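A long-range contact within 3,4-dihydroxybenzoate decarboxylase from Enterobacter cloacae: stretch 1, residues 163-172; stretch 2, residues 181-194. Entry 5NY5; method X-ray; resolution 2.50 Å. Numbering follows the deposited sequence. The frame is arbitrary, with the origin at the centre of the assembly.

Stretch 1, residues 163-172: SLTDVTIHRL
Stretch 2 181-194: SMFLAAGRHIEVFR

Where a strand packs against a segment running from a short strand through a loop into a helix, polar side chains can supply hydrogen bonds that backbone pairing does not. The contact between residues 163-172 and 181-194 of 3,4-dihydroxybenzoate decarboxylase illustrates the principle. Residues 165-172 form an extended strand, with phi from about -110° to -150° and psi from about 125° to 170°. The helix beginning at H189 crosses it with an angle of 123° between their N-to-C directions and a closest axial approach of 8.3 Å. Together the two stretches bury 653 Å².

The register runs antiparallel: D166 lies nearest I190 (CA to CA 5.9 Å), H170 nearest F183 (7.1 Å) and L172 nearest M182 (4.7 Å). Alternation along the strand directs the CB atoms of D166, T168 and H170 toward the second stretch, whereas those of T165 and V167 point away; T165 OG1 is satisfied elsewhere in the structure.

D166, with chi1 t and chi2 41°, meets the first turn of the helix. D166 OD2 accepts a hydrogen bond from I190 N at 3.2 Å, bent to 138° at the hydrogen. The amide lies in the first turn, where no preceding helical carbonyl is available to it, so the carboxylate serves as an acceptor from outside the helix. R188 occupies the N-cap position, and R188 O accepts from V192 N at 3.1 Å; F193 N follows with a 2.7 Å bond to H189 O. Before the cap, a type II turn runs from A185 to R188, closed by a weak bond from R188 N to A185 O at 3.4 Å. G187, at phi 89° and psi -8°, adopts angles at which a CB would jam against the preceding carbonyl O.

Proximity of charge does not guarantee a bond. D166 OD1 lies 4.2 Å from R188 NH2, over one face of the guanidinium, so no N-H points at it. The edge of that group instead meets a methyl, with T168 CG2 3.2 Å from R188 NE.

Both ring nitrogens of H170 are satisfied. With chi1 m and chi2 -111°, H170 ND1 donates to F183 O at 3.1 Å and a nearly straight 166°, while H170 NE2 shares a hydrogen bond with T168 OG1 at 2.6 Å within the strand. T168 is in the p rotamer. Selenomethionine M182, with chi1 and chi2 both t, places M182 CE over one ring face, 3.4 Å from the H170 ring centroid and 10° off the normal, a CH-pi contact that leaves the in-plane nitrogens free for their polar partners.

Apolar packing lies toward both ends. L172 CD2 (chi1 m, chi2 p) touches M182 SE at 3.8 Å, and L172 CA approaches S181 O at 3.3 Å in a CA-H...O contact. At the other end, F193, with chi1 m and chi2 -15°, brings F193 CZ to 4.0 Å from L164 CB.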

# COMPACT_ATOMS: atom_id res chain seq x y z
N SER A 163 -40.65 27.84 26.80
CA SER A 163 -41.20 26.59 26.26
C SER A 163 -40.13 25.70 25.64
O SER A 163 -40.42 24.54 25.33
CB SER A 163 -42.27 26.90 25.21
OG SER A 163 -41.72 27.62 24.12
N LEU A 164 -38.91 26.21 25.46
CA LEU A 164 -37.80 25.43 24.92
C LEU A 164 -36.92 24.97 26.07
O LEU A 164 -36.31 25.79 26.76
CB LEU A 164 -36.99 26.27 23.92
CG LEU A 164 -37.77 26.80 22.72
CD1 LEU A 164 -36.96 27.84 21.97
CD2 LEU A 164 -38.17 25.65 21.81
N THR A 165 -36.85 23.65 26.26
CA THR A 165 -36.16 23.07 27.40
C THR A 165 -35.07 22.11 26.93
O THR A 165 -35.09 21.61 25.81
CB THR A 165 -37.13 22.32 28.32
OG1 THR A 165 -37.66 21.18 27.62
CG2 THR A 165 -38.28 23.23 28.73
N ASP A 166 -34.11 21.86 27.82
CA ASP A 166 -33.03 20.92 27.56
C ASP A 166 -32.62 20.26 28.86
O ASP A 166 -32.35 20.95 29.85
CB ASP A 166 -31.83 21.62 26.91
CG ASP A 166 -30.75 20.64 26.50
OD1 ASP A 166 -31.09 19.56 25.97
OD2 ASP A 166 -29.56 20.95 26.70
N VAL A 167 -32.59 18.93 28.87
CA VAL A 167 -32.11 18.16 30.01
C VAL A 167 -30.93 17.32 29.55
O VAL A 167 -30.97 16.70 28.48
CB VAL A 167 -33.24 17.31 30.63
CG1 VAL A 167 -34.61 17.85 30.24
CG2 VAL A 167 -33.11 15.83 30.29
N THR A 168 -29.86 17.34 30.34
CA THR A 168 -28.60 16.73 29.94
C THR A 168 -27.84 16.28 31.18
O THR A 168 -28.21 16.60 32.31
CB THR A 168 -27.74 17.69 29.12
OG1 THR A 168 -27.87 19.02 29.64
CG2 THR A 168 -28.15 17.68 27.65
N ILE A 169 -26.74 15.56 30.95
CA ILE A 169 -25.88 15.06 32.01
C ILE A 169 -24.53 15.77 31.91
O ILE A 169 -23.90 15.76 30.84
CB ILE A 169 -25.71 13.54 31.94
CG1 ILE A 169 -27.07 12.84 32.05
CG2 ILE A 169 -24.77 13.05 33.03
CD1 ILE A 169 -26.98 11.34 32.17
N HIS A 170 -24.09 16.37 33.01
CA HIS A 170 -22.83 17.09 33.07
C HIS A 170 -22.05 16.63 34.29
O HIS A 170 -22.57 15.94 35.17
CB HIS A 170 -23.05 18.61 33.14
CG HIS A 170 -23.94 19.14 32.06
ND1 HIS A 170 -23.48 19.95 31.05
CD2 HIS A 170 -25.27 18.99 31.85
CE1 HIS A 170 -24.48 20.27 30.25
NE2 HIS A 170 -25.58 19.70 30.71
N ARG A 171 -20.79 17.03 34.35
CA ARG A 171 -19.96 16.86 35.53
C ARG A 171 -19.58 18.23 36.06
O ARG A 171 -19.36 19.17 35.29
CB ARG A 171 -18.70 16.03 35.23
CG ARG A 171 -17.71 16.69 34.29
CD ARG A 171 -16.54 15.77 33.99
NE ARG A 171 -15.55 16.40 33.13
CZ ARG A 171 -14.52 15.76 32.58
NH1 ARG A 171 -14.36 14.46 32.81
NH2 ARG A 171 -13.67 16.41 31.81
N LEU A 172 -19.52 18.35 37.38
CA LEU A 172 -19.29 19.63 38.04
C LEU A 172 -18.19 19.48 39.08
O LEU A 172 -18.20 18.53 39.87
CB LEU A 172 -20.57 20.16 38.70
CG LEU A 172 -21.72 20.52 37.76
CD1 LEU A 172 -22.60 19.31 37.46
CD2 LEU A 172 -22.54 21.65 38.34
N SER A 181 -17.80 24.69 38.95
CA SER A 181 -17.41 24.81 37.56
C SER A 181 -18.07 23.70 36.76
O SER A 181 -18.00 22.53 37.14
CB SER A 181 -15.89 24.75 37.41
OG SER A 181 -15.38 23.50 37.84
N MSE A 182 -18.71 24.07 35.65
CA MSE A 182 -19.44 23.11 34.84
C MSE A 182 -19.20 23.34 33.35
O MSE A 182 -19.43 24.43 32.84
CB MSE A 182 -20.94 23.19 35.15
CG MSE A 182 -21.83 22.53 34.12
SE MSE A 182 -23.65 22.24 34.77
CE MSE A 182 -24.60 22.41 33.08
N PHE A 183 -18.74 22.29 32.67
CA PHE A 183 -18.51 22.36 31.24
C PHE A 183 -19.80 22.11 30.47
O PHE A 183 -20.66 21.34 30.89
CB PHE A 183 -17.45 21.34 30.82
CG PHE A 183 -17.28 21.21 29.33
CD1 PHE A 183 -16.53 22.14 28.62
CD2 PHE A 183 -17.86 20.16 28.64
CE1 PHE A 183 -16.38 22.02 27.26
CE2 PHE A 183 -17.71 20.04 27.27
CZ PHE A 183 -16.97 20.98 26.58
N LEU A 184 -19.93 22.79 29.33
CA LEU A 184 -21.08 22.62 28.45
C LEU A 184 -20.58 22.39 27.03
O LEU A 184 -19.69 23.10 26.56
CB LEU A 184 -22.00 23.85 28.50
CG LEU A 184 -22.80 24.10 29.79
CD1 LEU A 184 -21.96 24.83 30.84
CD2 LEU A 184 -24.08 24.87 29.49
N ALA A 185 -21.16 21.40 26.37
CA ALA A 185 -20.78 21.07 25.00
C ALA A 185 -21.36 22.08 24.03
O ALA A 185 -22.56 22.37 24.07
CB ALA A 185 -21.24 19.66 24.64
N ALA A 186 -20.51 22.62 23.16
CA ALA A 186 -20.97 23.58 22.17
C ALA A 186 -21.99 22.94 21.24
O ALA A 186 -21.92 21.75 20.92
CB ALA A 186 -19.78 24.11 21.36
N GLY A 187 -22.97 23.74 20.82
CA GLY A 187 -24.00 23.28 19.91
C GLY A 187 -25.22 22.67 20.56
O GLY A 187 -26.19 22.38 19.86
N ARG A 188 -25.20 22.45 21.88
CA ARG A 188 -26.37 21.93 22.57
C ARG A 188 -27.24 23.08 23.07
O ARG A 188 -26.78 24.21 23.24
CB ARG A 188 -25.95 21.03 23.74
CG ARG A 188 -27.03 20.05 24.19
CD ARG A 188 -26.66 18.61 23.84
NE ARG A 188 -27.53 17.65 24.51
CZ ARG A 188 -28.43 16.88 23.90
NH1 ARG A 188 -28.57 16.95 22.58
NH2 ARG A 188 -29.17 16.04 24.60
N HIS A 189 -28.52 22.77 23.30
CA HIS A 189 -29.50 23.81 23.59
C HIS A 189 -29.14 24.60 24.84
O HIS A 189 -29.27 25.83 24.87
CB HIS A 189 -30.89 23.20 23.72
CG HIS A 189 -31.43 22.63 22.44
ND1 HIS A 189 -30.70 22.59 21.28
CD2 HIS A 189 -32.64 22.09 22.15
CE1 HIS A 189 -31.42 22.04 20.32
NE2 HIS A 189 -32.60 21.73 20.82
N ILE A 190 -28.69 23.91 25.89
CA ILE A 190 -28.39 24.60 27.14
C ILE A 190 -27.22 25.56 26.96
O ILE A 190 -27.14 26.59 27.64
CB ILE A 190 -28.13 23.58 28.27
CG1 ILE A 190 -27.91 24.30 29.61
CG2 ILE A 190 -26.96 22.68 27.94
CD1 ILE A 190 -27.64 23.38 30.76
N GLU A 191 -26.30 25.25 26.05
CA GLU A 191 -25.22 26.18 25.75
C GLU A 191 -25.74 27.40 25.00
O GLU A 191 -25.36 28.53 25.30
CB GLU A 191 -24.12 25.48 24.96
CG GLU A 191 -23.03 26.41 24.43
CD GLU A 191 -22.16 26.99 25.53
OE1 GLU A 191 -22.30 26.58 26.70
OE2 GLU A 191 -21.32 27.87 25.23
N VAL A 192 -26.62 27.18 24.02
CA VAL A 192 -27.24 28.29 23.31
C VAL A 192 -28.07 29.13 24.28
O VAL A 192 -28.09 30.36 24.20
CB VAL A 192 -28.09 27.77 22.13
CG1 VAL A 192 -28.95 28.88 21.56
CG2 VAL A 192 -27.18 27.20 21.05
N PHE A 193 -28.76 28.47 25.21
CA PHE A 193 -29.51 29.20 26.23
C PHE A 193 -28.59 30.10 27.05
O PHE A 193 -28.96 31.22 27.40
CB PHE A 193 -30.24 28.23 27.16
CG PHE A 193 -31.30 27.39 26.48
CD1 PHE A 193 -31.77 27.72 25.22
CD2 PHE A 193 -31.82 26.28 27.11
CE1 PHE A 193 -32.74 26.95 24.61
CE2 PHE A 193 -32.79 25.50 26.50
CZ PHE A 193 -33.24 25.84 25.25
N ARG A 194 -27.38 29.62 27.35
CA ARG A 194 -26.47 30.39 28.18
C ARG A 194 -25.90 31.59 27.43
O ARG A 194 -25.65 32.63 28.05
CB ARG A 194 -25.33 29.50 28.68
CG ARG A 194 -24.63 30.02 29.92
CD ARG A 194 -23.16 29.60 29.95
NE ARG A 194 -22.31 30.56 29.25
CZ ARG A 194 -21.98 30.48 27.97
NH1 ARG A 194 -22.43 29.48 27.23
NH2 ARG A 194 -21.20 31.41 27.42